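Local coordinates for toxin secretion ATP-binding protein (Vibrio parahaemolyticus RIMD 2210633, PDB 3B79), which forms the N-terminal peptidase C39-like domain of an ABC transporter that probably uses ATP hydrolysis to drive toxin secretion across the membrane, at residues A[81-85]-A[95-99]; A[72-77]-A[116-122]. All coordinates share one frame. Where two conformers were deposited one is given. Numbering follows the deposited sequence.

Contact 1 (A[81-85]-A[95-99]); sequences SCVLN and EVTTL
Thr97, Asn85 and Glu95 contribute about half of the 365 Å² buried where strand 80-88 meets strand 93-97. Segments 81-85 and 95-97 run antiparallel at 140°, axes 4.6 Å apart. Val83 and Thr97 form a hydrogen-bonded pair (CA-CA 4.9 Å), Val83 N to Thr97 O and Thr97 N to Val83 O both 2.9 Å. Asn85 N donates to Glu95 O at 2.8 Å. With chi1 in m, the Asn85 side chain turns back across the partner strand; its ND2 donates to Thr97 OG1 at 2.9 Å and weakly to Glu95 O at 3.5 Å. This is a β-hairpin of the C39-like domain's antiparallel sheet, with Asn85 already bent from extended geometry (phi/psi -95/-37). The Glu95 carboxylate leads away to Ser107. Leu84 and Val96 form the non-hydrogen-bonded pair on the face opposite Val83 and Thr97, Leu84 CD1 lying 4.1 Å from Val96 CG1; Cys82 SG also approaches Val96 CG1 at 4.1 Å, and Leu113 covers all three. One water links Ser81 O (2.7 Å) to Leu99 N (2.8 Å).

Contact 2 (A[72-77]-A[116-122]); sequences AILVLK and QYTGRYF
A β bulge that puts three residues, Thr118 to Arg120, opposite Val75, and a sharp corner in the chain shape this antiparallel pairing of strand 72-76 with the strands flanking Gly119. Strands 72-76 and 120-122 run at 151°, axes 4.6 Å apart. Ile73 and Phe122 are a hydrogen-bonded pair: Ile73 N to Phe122 O is 3.1 Å, Phe122 N to Ile73 O 2.7 Å. Leu74 and Tyr121 follow as a non-hydrogen-bonded pair (CA-CA 4.4 Å), and Val75 N donates to Arg120 O at 3.0 Å. The register then slips by two, so that Leu76 faces Tyr117 (CA-CA 4.6 Å). At the slip, Val75 O accepts from both Thr118 N (3.1 Å) and Thr118 OG1 (2.8 Å); with chi1 in p, Thr118 OG1 also receives Arg120 N at 3.1 Å, an ST turn. Gly119, at phi/psi 99/-5, turns the corner in a conformation where a CB would jam against the preceding carbonyl. Lys77 N to Gln116 O (2.8 Å) closes the far end, where a water bridges Lys77 O and Gln116 OE1, each at 2.9 Å.

Val75 is the most covered residue: its CG2 meets the Phe122 ring edge at CE2 (4.0 Å). On the opposite face, Leu74 CD2 packs on Tyr121 CB (3.8 Å) and Tyr117 CE1 (3.9 Å), while Tyr117 OH bonds to Ala60 O. Phe122 also rests on helix 44-51. The pairing thus places strand 120-126, next to the edge strand 53-59, against strand 72-76 of the antiparallel sheet, in a fold of the papain-like peptidase clan.

In the fold
Contacts 1 and 2 occupy one antiparallel sheet, their centres 10 Å apart. Strands 72-76 and 80-88, consecutive in the chain, join them: Cys82 O lies 2.8 Å from Leu74 N and Leu84 N 2.8 Å from Ala72 O, both probable hydrogen bonds. Along the chain, contact 1 is nested within the loop closed by contact 2. Leu74 also packs on Cys82 and Leu84, giving the contacts a common apolar face, which helix 110-116 covers at contact 1 through Leu113. Helix 7-18 touches Ser81 and Asn85; in active C39 peptidases the N-terminal helix carries the nucleophilic cysteine, but helix 7-18 contains none, consistent with a C39-like rather than proteolytic domain.

Contact 1 (A[81-85]-A[95-99])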
loop_
_atom_site.group_PDB
_atom_site.type_symbol
_atom_site.label_atom_id
_atom_site.label_comp_id
_atom_site.label_asym_id
_atom_site.label_seq_id
_atom_site.Cartn_x
_atom_site.Cartn_y
_atom_site.Cartn_z
ATOM N N SER A 81 6.357 0.597 -3.437
ATOM C CA SER A 81 4.965 0.202 -3.153
ATOM C C SER A 81 4.089 1.413 -3.361
ATOM O O SER A 81 4.560 2.565 -3.306
ATOM C CB SER A 81 4.798 -0.290 -1.715
ATOM O OG SER A 81 4.905 0.800 -0.809
ATOM N N CYS A 82 2.813 1.148 -3.533
ATOM C CA CYS A 82 1.841 2.232 -3.532
ATOM C C CYS A 82 0.502 1.720 -3.030
ATOM O O CYS A 82 0.295 0.507 -2.891
ATOM C CB CYS A 82 1.666 2.899 -4.908
ATOM S SG CYS A 82 0.918 1.826 -6.174
ATOM N N VAL A 83 -0.395 2.650 -2.722
ATOM C CA VAL A 83 -1.774 2.282 -2.479
ATOM C C VAL A 83 -2.485 2.263 -3.832
ATOM O O VAL A 83 -2.307 3.189 -4.636
ATOM C CB VAL A 83 -2.497 3.292 -1.561
ATOM C CG1 VAL A 83 -3.918 2.867 -1.255
ATOM C CG2 VAL A 83 -1.697 3.434 -0.257
ATOM N N LEU A 84 -3.319 1.247 -4.066
ATOM C CA LEU A 84 -4.255 1.258 -5.181
ATOM C C LEU A 84 -5.602 1.674 -4.612
ATOM O O LEU A 84 -6.203 0.959 -3.783
ATOM C CB LEU A 84 -4.384 -0.153 -5.809
ATOM C CG LEU A 84 -5.361 -0.203 -6.985
ATOM C CD1 LEU A 84 -4.951 0.752 -8.135
ATOM C CD2 LEU A 84 -5.453 -1.670 -7.535
ATOM N N ASN A 85 -6.087 2.827 -5.083
ATOM C CA ASN A 85 -7.365 3.357 -4.604
ATOM C C ASN A 85 -8.529 2.963 -5.514
ATOM O O ASN A 85 -9.628 2.669 -5.021
ATOM C CB ASN A 85 -7.280 4.889 -4.545
ATOM C CG ASN A 85 -6.153 5.384 -3.608
ATOM O OD1 ASN A 85 -6.366 5.593 -2.402
ATOM N ND2 ASN A 85 -5.016 5.618 -4.138
ATOM N N GLU A 95 -6.104 5.129 -9.914
ATOM C CA GLU A 95 -5.873 6.093 -8.868
ATOM C C GLU A 95 -5.023 5.412 -7.809
ATOM O O GLU A 95 -5.379 4.315 -7.334
ATOM C CB GLU A 95 -7.178 6.593 -8.263
ATOM C CG GLU A 95 -7.094 7.937 -7.582
ATOM C CD GLU A 95 -7.132 9.112 -8.549
ATOM O OE1 GLU A 95 -6.831 10.235 -8.109
ATOM O OE2 GLU A 95 -7.387 8.922 -9.745
ATOM N N VAL A 96 -3.875 6.022 -7.535
ATOM C CA VAL A 96 -2.890 5.461 -6.616
ATOM C C VAL A 96 -2.410 6.514 -5.631
ATOM O O VAL A 96 -2.499 7.724 -5.915
ATOM C CB VAL A 96 -1.647 4.877 -7.366
ATOM C CG1 VAL A 96 -2.064 3.676 -8.196
ATOM C CG2 VAL A 96 -0.993 5.961 -8.226
ATOM N N THR A 97 -1.881 6.096 -4.484
ATOM C CA THR A 97 -1.268 7.034 -3.561
ATOM C C THR A 97 0.166 6.583 -3.439
ATOM O O THR A 97 0.438 5.442 -3.040
ATOM C CB THR A 97 -1.995 7.053 -2.213
ATOM O OG1 THR A 97 -3.391 7.246 -2.438
ATOM C CG2 THR A 97 -1.526 8.173 -1.309
ATOM N N THR A 98 1.094 7.472 -3.790
ATOM C CA THR A 98 2.499 7.090 -3.896
ATOM C C THR A 98 3.336 7.817 -2.861
ATOM O O THR A 98 2.885 8.765 -2.215
ATOM C CB THR A 98 3.055 7.406 -5.289
ATOM O OG1 THR A 98 3.116 8.840 -5.455
ATOM C CG2 THR A 98 2.170 6.797 -6.387
ATOM N N LEU A 99 4.615 7.418 -2.720
ATOM C CA LEU A 99 5.457 8.127 -1.802
ATOM C C LEU A 99 5.564 9.621 -2.173
ATOM O O LEU A 99 5.568 10.486 -1.277
ATOM C CB LEU A 99 6.847 7.491 -1.827
ATOM C CG LEU A 99 7.787 7.895 -0.706
ATOM C CD1 LEU A 99 7.222 7.603 0.676
ATOM C CD2 LEU A 99 9.136 7.143 -0.875
HETATM O O HOH W 1 5.458 5.054 -4.051
#

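Contact 2 (A[72-77]-A[116-122])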
loop_
_atom_site.group_PDB
_atom_site.type_symbol
_atom_site.label_atom_id
_atom_site.label_comp_id
_atom_site.label_asym_id
_atom_site.label_seq_id
_atom_site.Cartn_x
_atom_site.Cartn_y
_atom_site.Cartn_z
ATOM N N ALA A 72 -5.869 -1.150 -1.498
ATOM C CA ALA A 72 -4.910 -2.263 -1.309
ATOM C C ALA A 72 -3.504 -1.716 -1.408
ATOM O O ALA A 72 -3.293 -0.595 -1.910
ATOM C CB ALA A 72 -5.125 -3.318 -2.356
ATOM N N ILE A 73 -2.526 -2.449 -0.885
ATOM C CA ILE A 73 -1.153 -1.999 -1.022
ATOM C C ILE A 73 -0.445 -2.856 -2.069
ATOM O O ILE A 73 -0.375 -4.083 -1.896
ATOM C CB ILE A 73 -0.415 -2.047 0.326
ATOM C CG1 ILE A 73 -1.106 -1.140 1.355
ATOM C CG2 ILE A 73 1.070 -1.721 0.115
ATOM C CD1 ILE A 73 -0.508 -1.176 2.768
ATOM N N LEU A 74 0.025 -2.237 -3.148
ATOM C CA LEU A 74 0.683 -3.001 -4.205
ATOM C C LEU A 74 2.176 -3.032 -3.959
ATOM O O LEU A 74 2.791 -2.004 -3.631
ATOM C CB LEU A 74 0.446 -2.344 -5.548
ATOM C CG LEU A 74 -1.010 -2.115 -5.976
ATOM C CD1 LEU A 74 -1.073 -1.506 -7.343
ATOM C CD2 LEU A 74 -1.837 -3.385 -5.868
ATOM N N VAL A 75 2.780 -4.207 -4.169
ATOM C CA VAL A 75 4.237 -4.292 -4.177
ATOM C C VAL A 75 4.716 -4.043 -5.591
ATOM O O VAL A 75 4.283 -4.686 -6.559
ATOM C CB VAL A 75 4.671 -5.697 -3.717
ATOM C CG1 VAL A 75 6.190 -5.816 -3.791
ATOM C CG2 VAL A 75 4.164 -5.990 -2.292
ATOM N N LEU A 76 5.612 -3.062 -5.724
ATOM C CA LEU A 76 6.099 -2.605 -7.044
ATOM C C LEU A 76 7.585 -3.013 -7.170
ATOM O O LEU A 76 8.252 -3.315 -6.188
ATOM C CB LEU A 76 5.973 -1.080 -7.162
ATOM C CG LEU A 76 4.538 -0.552 -6.978
ATOM C CD1 LEU A 76 4.580 0.972 -7.056
ATOM C CD2 LEU A 76 3.561 -1.110 -7.998
ATOM N N LYS A 77 8.067 -3.020 -8.400
ATOM C CA LYS A 77 9.461 -3.404 -8.677
ATOM C C LYS A 77 10.425 -2.494 -7.926
ATOM O O LYS A 77 10.145 -1.327 -7.681
ATOM C CB LYS A 77 9.734 -3.298 -10.182
ATOM C CG LYS A 77 9.011 -4.342 -11.015
ATOM C CD LYS A 77 9.263 -4.073 -12.501
ATOM C CE LYS A 77 8.542 -5.141 -13.333
ATOM N NZ LYS A 77 8.612 -4.791 -14.806
ATOM N N GLN A 116 5.054 -1.570 -13.554
ATOM C CA GLN A 116 5.795 -1.620 -12.289
ATOM C C GLN A 116 5.274 -2.653 -11.291
ATOM O O GLN A 116 5.930 -2.907 -10.268
ATOM C CB GLN A 116 5.884 -0.252 -11.593
ATOM C CG GLN A 116 6.521 0.811 -12.473
ATOM C CD GLN A 116 7.909 0.433 -12.944
ATOM O OE1 GLN A 116 8.696 -0.168 -12.199
ATOM N NE2 GLN A 116 8.199 0.736 -14.222
ATOM N N TYR A 117 4.068 -3.169 -11.500
ATOM C CA TYR A 117 3.451 -4.040 -10.508
ATOM C C TYR A 117 4.080 -5.434 -10.547
ATOM O O TYR A 117 4.282 -5.985 -11.632
ATOM C CB TYR A 117 1.947 -4.106 -10.817
ATOM C CG TYR A 117 1.189 -5.083 -9.938
ATOM C CD1 TYR A 117 1.228 -4.960 -8.552
ATOM C CD2 TYR A 117 0.448 -6.117 -10.498
ATOM C CE1 TYR A 117 0.535 -5.864 -7.755
ATOM C CE2 TYR A 117 -0.258 -6.987 -9.694
ATOM C CZ TYR A 117 -0.221 -6.838 -8.346
ATOM O OH TYR A 117 -0.906 -7.737 -7.534
ATOM N N THR A 118 4.388 -5.991 -9.370
ATOM C CA THR A 118 5.082 -7.282 -9.297
ATOM C C THR A 118 4.165 -8.482 -9.377
ATOM O O THR A 118 4.658 -9.608 -9.532
ATOM C CB THR A 118 5.809 -7.421 -7.947
ATOM O OG1 THR A 118 4.839 -7.399 -6.879
ATOM C CG2 THR A 118 6.876 -6.349 -7.771
ATOM N N GLY A 119 2.853 -8.303 -9.202
ATOM C CA GLY A 119 1.957 -9.447 -9.067
ATOM C C GLY A 119 1.597 -9.773 -7.631
ATOM O O GLY A 119 0.818 -10.700 -7.388
ATOM N N ARG A 120 2.199 -9.065 -6.670
ATOM C CA ARG A 120 1.939 -9.295 -5.244
ATOM C C ARG A 120 1.312 -8.048 -4.630
ATOM O O ARG A 120 1.753 -6.919 -4.915
ATOM C CB ARG A 120 3.243 -9.616 -4.518
ATOM C CG ARG A 120 3.893 -10.901 -5.028
ATOM C CD ARG A 120 5.217 -11.222 -4.308
ATOM N NE ARG A 120 6.288 -10.229 -4.459
ATOM C CZ ARG A 120 7.068 -9.987 -5.510
ATOM N NH1 ARG A 120 6.948 -10.659 -6.679
ATOM N NH2 ARG A 120 8.005 -9.032 -5.344
ATOM N N TYR A 121 0.304 -8.234 -3.779
ATOM C CA TYR A 121 -0.338 -7.092 -3.112
ATOM C C TYR A 121 -0.754 -7.510 -1.708
ATOM O O TYR A 121 -0.777 -8.706 -1.401
ATOM C CB TYR A 121 -1.573 -6.610 -3.934
ATOM C CG TYR A 121 -2.746 -7.569 -3.814
ATOM C CD1 TYR A 121 -3.764 -7.312 -2.905
ATOM C CD2 TYR A 121 -2.825 -8.734 -4.618
ATOM C CE1 TYR A 121 -4.807 -8.239 -2.763
ATOM C CE2 TYR A 121 -3.868 -9.632 -4.474
ATOM C CZ TYR A 121 -4.830 -9.363 -3.557
ATOM O OH TYR A 121 -5.856 -10.271 -3.397
ATOM N N PHE A 122 -1.079 -6.527 -0.862
ATOM C CA PHE A 122 -1.663 -6.782 0.457
ATOM C C PHE A 122 -3.097 -6.369 0.480
ATOM O O PHE A 122 -3.458 -5.222 0.122
ATOM C CB PHE A 122 -0.927 -6.055 1.577
ATOM C CG PHE A 122 0.436 -6.628 1.833
ATOM C CD1 PHE A 122 0.613 -7.497 2.917
ATOM C CD2 PHE A 122 1.549 -6.290 1.051
ATOM C CE1 PHE A 122 1.856 -8.042 3.178
ATOM C CE2 PHE A 122 2.808 -6.851 1.344
ATOM C CZ PHE A 122 2.929 -7.724 2.397
HETATM O O HOH W 2 8.471 0.331 -9.354
#